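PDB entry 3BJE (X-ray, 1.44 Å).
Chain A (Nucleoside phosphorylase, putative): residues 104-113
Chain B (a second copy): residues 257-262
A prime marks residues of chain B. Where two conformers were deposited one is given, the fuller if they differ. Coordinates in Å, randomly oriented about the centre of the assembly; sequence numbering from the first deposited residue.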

# COMPACT_ATOMS: atom_id res chain seq x y z
N LEU A 104 10.63 5.87 2.28
CA LEU A 104 11.47 7.01 1.87
C LEU A 104 11.50 8.14 2.91
O LEU A 104 12.55 8.77 3.08
CB LEU A 104 11.08 7.55 0.50
CG LEU A 104 11.59 6.74 -0.69
CD1 LEU A 104 11.03 7.37 -1.97
CD2 LEU A 104 13.11 6.65 -0.75
N ASN A 105 10.38 8.43 3.58
CA ASN A 105 10.40 9.43 4.66
C ASN A 105 11.35 9.00 5.78
O ASN A 105 12.11 9.82 6.31
CB ASN A 105 8.99 9.61 5.24
CG ASN A 105 8.23 10.71 4.54
OD1 ASN A 105 8.30 11.86 4.97
ND2 ASN A 105 7.54 10.38 3.46
N GLU A 106 11.33 7.71 6.10
CA GLU A 106 12.16 7.21 7.18
C GLU A 106 13.64 7.15 6.79
O GLU A 106 14.49 7.52 7.60
CB GLU A 106 11.59 5.89 7.71
CG GLU A 106 10.20 6.11 8.30
CD GLU A 106 9.55 4.90 8.92
OE1 GLU A 106 10.16 3.81 8.93
OE2 GLU A 106 8.41 5.03 9.40
N ILE A 107 13.93 6.76 5.55
CA ILE A 107 15.31 6.86 5.03
C ILE A 107 15.79 8.33 5.07
O ILE A 107 16.94 8.61 5.45
CB ILE A 107 15.41 6.29 3.59
CG1 ILE A 107 15.30 4.75 3.61
CG2 ILE A 107 16.73 6.75 2.91
CD1 ILE A 107 15.02 4.15 2.22
N HIS A 108 14.93 9.25 4.65
CA HIS A 108 15.26 10.69 4.72
C HIS A 108 15.65 11.13 6.12
O HIS A 108 16.70 11.76 6.28
CB HIS A 108 14.10 11.53 4.17
CG HIS A 108 14.36 12.99 4.15
ND1 HIS A 108 15.53 13.52 3.65
CD2 HIS A 108 13.62 14.05 4.56
CE1 HIS A 108 15.50 14.84 3.76
NE2 HIS A 108 14.36 15.18 4.32
N ALA A 109 14.86 10.73 7.11
CA ALA A 109 15.18 11.04 8.50
C ALA A 109 16.47 10.34 8.97
O ALA A 109 17.32 10.95 9.62
CB ALA A 109 13.99 10.68 9.42
N LEU A 110 16.64 9.07 8.62
CA LEU A 110 17.87 8.38 9.01
C LEU A 110 19.14 9.01 8.43
O LEU A 110 20.19 9.05 9.09
CB LEU A 110 17.79 6.90 8.65
CG LEU A 110 16.78 6.10 9.47
CD1 LEU A 110 16.64 4.71 8.89
CD2 LEU A 110 17.18 6.01 10.93
N LYS A 111 19.04 9.52 7.20
CA LYS A 111 20.21 10.12 6.56
C LYS A 111 20.43 11.58 6.91
O LYS A 111 21.58 12.03 6.95
CB LYS A 111 20.12 9.94 5.05
CG LYS A 111 20.41 8.50 4.65
CD LYS A 111 21.92 8.17 4.72
CE LYS A 111 22.17 6.68 4.65
NZ LYS A 111 23.62 6.33 4.78
N GLU A 112 19.35 12.33 7.13
CA GLU A 112 19.48 13.79 7.24
C GLU A 112 19.01 14.41 8.56
O GLU A 112 19.23 15.60 8.78
CB GLU A 112 18.81 14.46 6.05
CG GLU A 112 19.45 14.12 4.73
CD GLU A 112 18.94 14.97 3.59
OE1 GLU A 112 19.01 16.22 3.70
OE2 GLU A 112 18.51 14.39 2.57
N TYR A 113 18.40 13.62 9.44
CA TYR A 113 18.12 14.11 10.79
C TYR A 113 19.22 13.62 11.72
O TYR A 113 19.40 12.41 11.92
CB TYR A 113 16.74 13.69 11.31
CG TYR A 113 16.41 14.35 12.63
CD1 TYR A 113 16.15 15.71 12.70
CD2 TYR A 113 16.41 13.62 13.82
CE1 TYR A 113 15.87 16.32 13.91
CE2 TYR A 113 16.13 14.23 15.04
CZ TYR A 113 15.86 15.58 15.07
OH TYR A 113 15.59 16.19 16.27
N ARG B 257 4.89 16.66 8.87
CA ARG B 257 5.93 17.52 8.34
C ARG B 257 7.31 16.93 8.60
O ARG B 257 7.75 16.84 9.75
CB ARG B 257 5.85 18.89 9.00
CG ARG B 257 4.56 19.66 8.68
CD ARG B 257 3.44 19.31 9.66
NE ARG B 257 2.30 20.22 9.55
CZ ARG B 257 2.25 21.44 10.07
NH1 ARG B 257 3.28 21.94 10.76
NH2 ARG B 257 1.16 22.19 9.91
N VAL B 258 7.98 16.49 7.54
CA VAL B 258 9.25 15.76 7.66
C VAL B 258 10.35 16.38 6.79
O VAL B 258 10.27 16.34 5.58
CB VAL B 258 9.09 14.26 7.29
CG1 VAL B 258 10.40 13.51 7.51
CG2 VAL B 258 7.95 13.63 8.10
N GLY B 259 11.35 16.97 7.44
CA GLY B 259 12.54 17.44 6.75
C GLY B 259 12.28 18.22 5.49
O GLY B 259 11.51 19.18 5.47
N ARG B 260 12.93 17.78 4.42
CA ARG B 260 12.93 18.52 3.17
C ARG B 260 11.64 18.33 2.38
O ARG B 260 11.46 18.96 1.34
CB ARG B 260 14.12 18.08 2.31
CG ARG B 260 15.48 18.32 2.94
CD ARG B 260 15.86 19.79 2.98
NE ARG B 260 17.04 20.00 3.81
CZ ARG B 260 17.78 21.10 3.79
NH1 ARG B 260 17.47 22.11 2.99
NH2 ARG B 260 18.84 21.19 4.57
N PHE B 261 10.74 17.48 2.87
CA PHE B 261 9.42 17.33 2.25
C PHE B 261 8.42 18.40 2.67
O PHE B 261 7.47 18.72 1.95
CB PHE B 261 8.79 15.98 2.62
CG PHE B 261 9.34 14.80 1.87
CD1 PHE B 261 9.41 14.79 0.49
CD2 PHE B 261 9.72 13.65 2.56
CE1 PHE B 261 9.87 13.69 -0.18
CE2 PHE B 261 10.17 12.55 1.89
CZ PHE B 261 10.26 12.57 0.51
N MET B 262 8.63 18.96 3.86
CA MET B 262 7.60 19.79 4.46
C MET B 262 7.14 20.91 3.53
O MET B 262 5.94 21.17 3.45
CB MET B 262 8.07 20.35 5.81
CG MET B 262 7.09 21.31 6.45
SD MET B 262 7.28 23.01 5.85
CE MET B 262 8.76 23.52 6.71
O HOH W 1 18.47 18.15 5.64

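What holds the two stretches together most firmly? A single direct hydrogen bond crosses between them, from the backbone Arg260′ N to the ring nitrogen His108 NE2, 3.0 Å long and nearly straight, with an angle of 172° at the hydrogen. Because NE2 accepts here, it offers its lone pair and the ring's proton cannot sit on it; His108 ND1 is hydrogen-bonded elsewhere in the structure. His108, with chi1 in t, points its CA-to-CB bond toward chain B, and Arg260′ N meets the ring at its edge, near its plane, just where the lone pair of NE2 projects.

How do the charged side chains of Glu112 and Arg260′ deal with each other? They lie close without forming a salt bridge: Glu112 OE1 is 4.3 Å from Arg260′ NE and well out of the guanidinium plane, so no N-H points at it. Water 1 makes the link instead, donating to Glu112 OE1 at 2.8 Å and accepting from Arg260′ NE at 3.0 Å. The attraction of opposite charges thus remains, while the directional bonding passes through the water.

What backbone arrangement makes this possible? The chain A stretch is helical from Leu104 to Glu112, and His108 and Glu112 stand one turn apart, linked by the bond from Glu112 N to His108 O (2.8 Å). Chain B approaches as a tight turn, in which Phe261′ N bonds to Val258′ O at 3.0 Å and Met262′ N makes a weak bond to Gly259′ O at 3.3 Å. Gly259′ takes a positive phi of 47°, which by itself favours glycine. The contact adds a second constraint: a CB in ideal position would lie 2.5 Å from His108 NE2, a clash, whereas the existing Gly259′ CA rests 3.8 Å from that NE2.

Which side chains pack beside this polar centre? Asn105, one turn before His108, has its CA-to-CB bond sideways, but the end of its side chain comes nearer to chain B. Its OD1 lies 3.4 Å from Val258′ CB and 3.3 Å from Phe261′ CD2, so the amide oxygen packs against carbon, while Asn105 ND2 is hydrogen-bonded elsewhere in the structure. Phe261′ also approaches the histidine: its ring and that of His108 form an oblique aromatic pair, centroids 5.7 Å apart and planes at 66°. Together the two stretches bury 337 Å², with the packing of Asn105, Val258′ and Phe261′ at one end, the water bridge at the other, and the His108 bond between them.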